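Local coordinates for protein putative LacI-family transcriptional regulator (Bacteroides fragilis, PDB 3GBV) that probably regulates transcription as a LacI-family DNA-binding regulator, with a periplasmic-binding-protein-like domain that may sense a small-molecule effector, at residues 113-118 / 248-253; 122-127 / 205-210; 127-132 / 136-141. All coordinates share one frame; numbering follows the deposited sequence.

Interaction 1 of 3, residues 113-118 / 248-253; sequences FGQNSH and FLIAQQ
Q115 and Q252 mark the closest backbone approach here, their CA atoms 6.7 Å apart. The chain leaves strand 111-114 through Q115 and starts helix 117-131, while the other segment comes off strand 246-251 and turns at Q252 and Q253 into helix 254-270. The two pass in roughly opposite senses, and no hydrogen bond joins them. In Q115, CG stands anti to the carbonyl carbon (chi1 -64°) and the chain beyond is extended, which carries the amide across to the other segment. The side chains of Q115 and Q252 cross at about a right angle, aliphatic part to aliphatic part: CG of Q115 lies 3.6 Å from CB of Q252. Further out, NE2 of Q115 comes to 3.9 Å from the CG2 branch of I250. The same NE2 sits 3.3 Å from the carbonyl O of A251, but the angle is too poor for a hydrogen bond. Its real acceptor is the carbonyl O of P282, and OE1 takes a hydrogen bond from the hydroxyl of S120, so both ends of this buried amide are held and its rotation is fixed. N116, next along, is the N-cap of helix 117-131, its OD1 accepting from the backbone N of Q119. The side chain of Q252 also lies about 3 Å from a bound 1,2-ethanediol, probably picked up in crystallisation. All this belongs to the hinge of the type I periplasmic-binding-protein fold, in which three crossovers join two alpha/beta lobes. Residues 113-118 and 248-253 are two of those crossovers, and P282 lies on the third, so Q115, on the first, reaches both of the others at the base of the cleft where relatives bind their effectors.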
# COMPACT_ATOMS: atom_id res chain seq x y z
N PHE A 113 15.49 8.39 4.42
CA PHE A 113 14.41 7.70 3.72
C PHE A 113 14.30 6.34 4.37
O PHE A 113 15.25 5.54 4.34
CB PHE A 113 14.73 7.55 2.23
CG PHE A 113 14.69 8.83 1.46
CD1 PHE A 113 13.49 9.34 0.99
CD2 PHE A 113 15.85 9.57 1.25
CE1 PHE A 113 13.44 10.55 0.31
CE2 PHE A 113 15.82 10.78 0.57
CZ PHE A 113 14.61 11.27 0.11
N GLY A 114 13.13 6.09 4.95
CA GLY A 114 12.88 4.83 5.61
C GLY A 114 11.58 4.93 6.40
O GLY A 114 10.94 5.98 6.42
N GLN A 115 11.19 3.85 7.04
CA GLN A 115 9.97 3.88 7.82
C GLN A 115 10.19 4.50 9.17
O GLN A 115 11.32 4.61 9.66
CB GLN A 115 9.41 2.47 8.05
CG GLN A 115 8.98 1.71 6.82
CD GLN A 115 8.22 0.45 7.18
OE1 GLN A 115 8.57 -0.25 8.13
NE2 GLN A 115 7.18 0.15 6.41
N ASN A 116 9.09 4.94 9.77
CA ASN A 116 9.13 5.46 11.11
C ASN A 116 9.09 4.10 11.85
O ASN A 116 8.01 3.50 12.03
CB ASN A 116 7.86 6.26 11.39
CG ASN A 116 7.75 6.63 12.85
OD1 ASN A 116 7.85 5.77 13.73
ND2 ASN A 116 7.54 7.92 13.12
N SER A 117 10.27 3.62 12.22
CA SER A 117 10.42 2.33 12.88
C SER A 117 9.49 2.10 14.07
O SER A 117 8.93 1.01 14.22
CB SER A 117 11.88 2.15 13.31
OG SER A 117 12.29 3.22 14.15
N HIS A 118 9.33 3.12 14.90
CA HIS A 118 8.47 3.00 16.07
C HIS A 118 7.03 2.70 15.66
O HIS A 118 6.42 1.76 16.16
CB HIS A 118 8.52 4.29 16.90
CG HIS A 118 7.86 4.17 18.24
ND1 HIS A 118 6.71 4.85 18.57
CD2 HIS A 118 8.18 3.42 19.33
CE1 HIS A 118 6.35 4.53 19.80
NE2 HIS A 118 7.22 3.67 20.28
N PHE A 248 1.03 -12.01 6.75
CA PHE A 248 1.14 -10.63 6.31
C PHE A 248 2.61 -10.30 6.08
O PHE A 248 3.50 -10.85 6.74
CB PHE A 248 0.60 -9.66 7.38
CG PHE A 248 -0.85 -9.84 7.72
CD1 PHE A 248 -1.84 -9.76 6.75
CD2 PHE A 248 -1.24 -10.06 9.05
CE1 PHE A 248 -3.19 -9.88 7.09
CE2 PHE A 248 -2.59 -10.19 9.39
CZ PHE A 248 -3.56 -10.10 8.41
N LEU A 249 2.84 -9.40 5.13
CA LEU A 249 4.17 -8.89 4.85
C LEU A 249 4.01 -7.37 4.86
O LEU A 249 3.03 -6.84 4.33
CB LEU A 249 4.69 -9.36 3.48
CG LEU A 249 5.11 -10.83 3.35
CD1 LEU A 249 5.50 -11.14 1.91
CD2 LEU A 249 6.27 -11.12 4.30
N ILE A 250 4.95 -6.68 5.48
CA ILE A 250 4.92 -5.23 5.54
C ILE A 250 5.99 -4.73 4.59
O ILE A 250 7.15 -5.12 4.69
CB ILE A 250 5.18 -4.73 6.96
CG1 ILE A 250 4.03 -5.21 7.87
CG2 ILE A 250 5.33 -3.22 6.96
CD1 ILE A 250 4.27 -4.99 9.37
N ALA A 251 5.59 -3.89 3.64
CA ALA A 251 6.54 -3.35 2.67
C ALA A 251 6.86 -1.89 2.95
O ALA A 251 6.10 -1.20 3.63
CB ALA A 251 5.97 -3.51 1.27
N GLN A 252 7.97 -1.42 2.40
CA GLN A 252 8.38 -0.03 2.62
C GLN A 252 8.88 0.65 1.34
O GLN A 252 9.50 1.71 1.39
CB GLN A 252 9.49 0.01 3.67
CG GLN A 252 10.69 -0.81 3.27
CD GLN A 252 11.75 -0.83 4.33
OE1 GLN A 252 12.24 -1.89 4.69
NE2 GLN A 252 12.12 0.34 4.84
N GLN A 253 8.59 0.04 0.19
CA GLN A 253 9.01 0.58 -1.10
C GLN A 253 10.51 0.88 -1.20
O GLN A 253 10.92 2.05 -1.24
CB GLN A 253 8.19 1.84 -1.42
CG GLN A 253 6.74 1.55 -1.74
CD GLN A 253 5.91 2.80 -1.87
OE1 GLN A 253 6.31 3.77 -2.52
NE2 GLN A 253 4.74 2.80 -1.24

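Interaction 2 of 3, residues 122-127 / 205-210; sequences YFAARM and ITFNSK
A124 and I205 are the nearest residues by backbone, CA to CA 8.4 Å, with one turn of helix 117-131 lying over the end of strand 203-206 and the loop that follows. The contact is small and wholly apolar. The methyl of A124 points at the strand and meets CD1 of I205 at 3.7 Å. I205 can deliver that atom because CG1 is anti to the backbone N (chi1 180°) and the chain continues extended, so CD1 is held out from the strand toward the helix. F207 approaches differently: its ring presents an edge, with A124 CB near the ring plane and 4.4 Å from CE1. One short methyl thus touches an aliphatic tip and an aromatic rim. Beyond F207 the loop is shaped by an Asx turn, in which OD1 of N208 accepts from the backbone N of K210 at 2.9 Å, in the carbonyl plane and on a lone pair. On the helix, CG of M127, a selenomethionine, lies over one face of the F123 ring, 3.6 Å above its plane and offset toward the rim. Y231 of strand 227-231 and I250 of strand 246-251 also pack against A124, and A125 faces F161 and Y164 of helix 152-168. R126, in turn, makes a salt bridge to E289 of the second subunit, placing the helix between its own sheet and the dimer interface.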
# COMPACT_ATOMS: atom_id res chain seq x y z
N TYR A 122 4.51 -0.66 15.98
CA TYR A 122 3.24 -0.49 16.67
C TYR A 122 2.14 -1.09 15.77
O TYR A 122 1.25 -1.82 16.22
CB TYR A 122 2.99 1.00 16.90
CG TYR A 122 1.86 1.32 17.84
CD1 TYR A 122 2.01 1.21 19.22
CD2 TYR A 122 0.63 1.76 17.35
CE1 TYR A 122 0.97 1.52 20.09
CE2 TYR A 122 -0.42 2.08 18.21
CZ TYR A 122 -0.24 1.96 19.58
OH TYR A 122 -1.29 2.26 20.42
N PHE A 123 2.22 -0.75 14.48
CA PHE A 123 1.28 -1.24 13.48
C PHE A 123 1.37 -2.76 13.34
O PHE A 123 0.35 -3.45 13.21
CB PHE A 123 1.58 -0.59 12.12
CG PHE A 123 0.85 -1.23 10.96
CD1 PHE A 123 -0.44 -0.84 10.63
CD2 PHE A 123 1.47 -2.20 10.18
CE1 PHE A 123 -1.11 -1.42 9.53
CE2 PHE A 123 0.81 -2.78 9.09
CZ PHE A 123 -0.47 -2.39 8.77
N ALA A 124 2.60 -3.27 13.35
CA ALA A 124 2.85 -4.70 13.22
C ALA A 124 2.20 -5.45 14.37
O ALA A 124 1.67 -6.53 14.18
CB ALA A 124 4.35 -4.98 13.18
N ALA A 125 2.23 -4.85 15.55
CA ALA A 125 1.63 -5.43 16.74
C ALA A 125 0.12 -5.55 16.57
O ALA A 125 -0.47 -6.59 16.87
CB ALA A 125 1.95 -4.59 17.97
N ARG A 126 -0.50 -4.47 16.08
CA ARG A 126 -1.94 -4.45 15.84
C ARG A 126 -2.32 -5.59 14.92
O ARG A 126 -3.24 -6.36 15.22
CB ARG A 126 -2.35 -3.11 15.19
CG ARG A 126 -3.72 -3.10 14.49
CD ARG A 126 -4.85 -3.34 15.45
NE ARG A 126 -6.16 -3.41 14.78
CZ ARG A 126 -6.79 -2.38 14.21
NH1 ARG A 126 -6.25 -1.17 14.22
NH2 ARG A 126 -7.98 -2.57 13.65
N MSE A 127 -1.62 -5.72 13.81
CA MSE A 127 -1.92 -6.77 12.83
C MSE A 127 -1.70 -8.18 13.37
O MSE A 127 -2.46 -9.09 13.05
CB MSE A 127 -1.09 -6.59 11.55
CG MSE A 127 -1.30 -5.26 10.82
SE MSE A 127 -3.19 -5.00 10.43
CE MSE A 127 -3.60 -6.50 9.17
N ILE A 205 6.47 -13.21 14.72
CA ILE A 205 6.82 -12.06 13.90
C ILE A 205 8.33 -11.83 13.91
O ILE A 205 9.01 -12.17 14.87
CB ILE A 205 6.12 -10.78 14.45
CG1 ILE A 205 6.48 -9.56 13.60
CG2 ILE A 205 6.54 -10.52 15.90
CD1 ILE A 205 5.67 -8.32 13.96
N THR A 206 8.84 -11.27 12.81
CA THR A 206 10.25 -10.93 12.69
C THR A 206 10.34 -9.50 12.14
O THR A 206 9.46 -9.06 11.40
CB THR A 206 11.01 -11.88 11.74
OG1 THR A 206 12.42 -11.60 11.83
CG2 THR A 206 10.58 -11.67 10.29
N PHE A 207 11.39 -8.77 12.50
CA PHE A 207 11.53 -7.39 12.03
C PHE A 207 12.63 -7.23 11.00
O PHE A 207 12.86 -6.12 10.52
CB PHE A 207 11.77 -6.45 13.22
CG PHE A 207 10.63 -6.44 14.19
CD1 PHE A 207 9.40 -5.91 13.82
CD2 PHE A 207 10.77 -7.03 15.44
CE1 PHE A 207 8.32 -5.97 14.70
CE2 PHE A 207 9.70 -7.10 16.32
CZ PHE A 207 8.46 -6.57 15.95
N ASN A 208 13.32 -8.31 10.68
CA ASN A 208 14.35 -8.23 9.66
C ASN A 208 13.59 -8.64 8.41
O ASN A 208 12.39 -8.89 8.48
CB ASN A 208 15.53 -9.16 9.96
CG ASN A 208 15.12 -10.61 10.19
OD1 ASN A 208 14.59 -11.27 9.30
ND2 ASN A 208 15.40 -11.11 11.39
N SER A 209 14.25 -8.70 7.26
CA SER A 209 13.53 -9.04 6.03
C SER A 209 13.67 -10.47 5.54
O SER A 209 13.32 -10.77 4.40
CB SER A 209 13.95 -8.08 4.92
OG SER A 209 15.35 -8.09 4.74
N LYS A 210 14.18 -11.35 6.41
CA LYS A 210 14.40 -12.75 6.06
C LYS A 210 13.38 -13.67 6.73
O LYS A 210 13.74 -14.72 7.25
CB LYS A 210 15.80 -13.18 6.51
CG LYS A 210 16.90 -12.14 6.27
CD LYS A 210 17.35 -12.12 4.82
CE LYS A 210 18.45 -13.15 4.56
NZ LYS A 210 19.70 -12.83 5.32

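Interaction 3 of 3, residues 127-132 / 136-141; sequences MLMLLA and REIVIF
I138 meets L128, M129 and A132 without a ring, amide or other flat group on either side, so there are no faces or edges to assign and the fit is one of branches and methyls. I138 carries the strand's side of the contact. Its CG1 stands between the backbone N and the carbonyl carbon (chi1 57°), while CG2 lies beside the N and turns up to the end of helix 117-131. The terminal CE of M129, a selenomethionine, comes down on CG2 at 3.5 Å, tighter than usual van der Waals contact. M129 gets there by bending at chi2 and chi3, and it crosses I138 at about a right angle. CB of A132 touches the same CG2 at 4.1 Å. L128 extends its CD2 branch to CB of I138, also at 4.1 Å, and the two side chains meet at a slant. M165 of helix 152-168 joins M129 and I138 in the same buried patch. The two segments meet through hydrophobic packing, with no hydrogen bond between them to set a direction; the short connection between them also limits how far they can move apart.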
# COMPACT_ATOMS: atom_id res chain seq x y z
N MSE A 127 -1.62 -5.72 13.81
CA MSE A 127 -1.92 -6.77 12.83
C MSE A 127 -1.70 -8.18 13.37
O MSE A 127 -2.46 -9.09 13.05
CB MSE A 127 -1.09 -6.59 11.55
CG MSE A 127 -1.30 -5.26 10.82
SE MSE A 127 -3.19 -5.00 10.43
CE MSE A 127 -3.60 -6.50 9.17
N LEU A 128 -0.66 -8.36 14.18
CA LEU A 128 -0.39 -9.67 14.74
C LEU A 128 -1.49 -10.09 15.72
O LEU A 128 -1.90 -11.26 15.76
CB LEU A 128 0.95 -9.68 15.48
CG LEU A 128 1.31 -11.05 16.07
CD1 LEU A 128 1.75 -11.97 14.94
CD2 LEU A 128 2.41 -10.92 17.11
N MSE A 129 -1.97 -9.13 16.50
CA MSE A 129 -3.01 -9.40 17.49
C MSE A 129 -4.38 -9.67 16.88
O MSE A 129 -5.26 -10.20 17.55
CB MSE A 129 -3.09 -8.25 18.49
CG MSE A 129 -1.86 -8.18 19.36
SE MSE A 129 -1.64 -9.93 20.27
CE MSE A 129 -0.21 -10.81 19.35
N LEU A 130 -4.56 -9.27 15.62
CA LEU A 130 -5.81 -9.50 14.90
C LEU A 130 -5.80 -10.99 14.57
O LEU A 130 -6.84 -11.64 14.46
CB LEU A 130 -5.83 -8.70 13.58
CG LEU A 130 -6.96 -9.04 12.60
CD1 LEU A 130 -8.27 -8.46 13.12
CD2 LEU A 130 -6.66 -8.48 11.20
N LEU A 131 -4.59 -11.50 14.41
CA LEU A 131 -4.30 -12.89 14.08
C LEU A 131 -4.28 -13.78 15.33
O LEU A 131 -4.81 -14.89 15.32
CB LEU A 131 -2.92 -12.95 13.41
CG LEU A 131 -2.65 -13.68 12.10
CD1 LEU A 131 -3.53 -13.14 11.00
CD2 LEU A 131 -1.20 -13.48 11.75
N ALA A 132 -3.66 -13.28 16.40
CA ALA A 132 -3.52 -14.03 17.65
C ALA A 132 -4.46 -13.60 18.76
O ALA A 132 -4.12 -13.70 19.94
CB ALA A 132 -2.09 -13.93 18.13
N ARG A 136 -2.05 -16.94 24.36
CA ARG A 136 -1.35 -16.64 25.59
C ARG A 136 0.08 -16.15 25.34
O ARG A 136 0.64 -15.40 26.15
CB ARG A 136 -1.34 -17.88 26.49
CG ARG A 136 -2.73 -18.35 26.94
CD ARG A 136 -3.30 -17.49 28.08
NE ARG A 136 -3.63 -16.11 27.69
CZ ARG A 136 -4.77 -15.73 27.11
NH1 ARG A 136 -5.72 -16.61 26.83
NH2 ARG A 136 -4.96 -14.45 26.80
N GLU A 137 0.66 -16.57 24.23
CA GLU A 137 2.02 -16.16 23.90
C GLU A 137 2.22 -15.97 22.41
O GLU A 137 1.48 -16.50 21.60
CB GLU A 137 3.03 -17.21 24.36
CG GLU A 137 3.03 -17.54 25.83
CD GLU A 137 3.98 -18.67 26.16
OE1 GLU A 137 3.75 -19.80 25.68
OE2 GLU A 137 4.96 -18.44 26.90
N ILE A 138 3.25 -15.20 22.08
CA ILE A 138 3.63 -14.96 20.69
C ILE A 138 5.14 -14.90 20.73
O ILE A 138 5.73 -14.79 21.82
CB ILE A 138 3.03 -13.63 20.14
CG1 ILE A 138 3.45 -12.44 21.00
CG2 ILE A 138 1.51 -13.73 20.11
CD1 ILE A 138 4.80 -11.83 20.63
N VAL A 139 5.79 -14.98 19.58
CA VAL A 139 7.23 -14.94 19.59
C VAL A 139 7.82 -14.04 18.53
O VAL A 139 7.31 -13.94 17.41
CB VAL A 139 7.83 -16.36 19.42
CG1 VAL A 139 7.33 -16.98 18.12
CG2 VAL A 139 9.35 -16.29 19.45
N ILE A 140 8.90 -13.37 18.90
CA ILE A 140 9.63 -12.50 17.99
C ILE A 140 10.82 -13.31 17.50
O ILE A 140 11.55 -13.89 18.31
CB ILE A 140 10.20 -11.26 18.71
CG1 ILE A 140 9.07 -10.39 19.25
CG2 ILE A 140 11.11 -10.49 17.76
CD1 ILE A 140 9.53 -9.28 20.15
N PHE A 141 11.01 -13.36 16.19
CA PHE A 141 12.12 -14.09 15.60
C PHE A 141 13.21 -13.10 15.18
O PHE A 141 12.93 -12.10 14.50
CB PHE A 141 11.67 -14.87 14.36
CG PHE A 141 10.75 -16.02 14.67
CD1 PHE A 141 11.26 -17.21 15.18
CD2 PHE A 141 9.38 -15.91 14.44
CE1 PHE A 141 10.42 -18.29 15.47
CE2 PHE A 141 8.53 -16.98 14.73
CZ PHE A 141 9.05 -18.17 15.24

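From the N terminus, the chain crosses between lobes at 113-118, opening the loop that interaction 1 will close, and enters helix 117-131. The helix supplies 122-127 to interaction 2 and 127-132 to interaction 3, which share M127. Interaction 3 closes first, after a turn of only three residues; interaction 2 closes at 205-210, and interaction 1 last, so the three loops nest without crossing. All reach one sheet: strands 137-144 and 203-206 are neighbours in it, joined by a probable hydrogen bond from F141 N to I205 O (2.7 Å). F248 packs on M127 and L131, joining interaction 1 to interactions 2 and 3 and tying the hinge to the helix over the sheet.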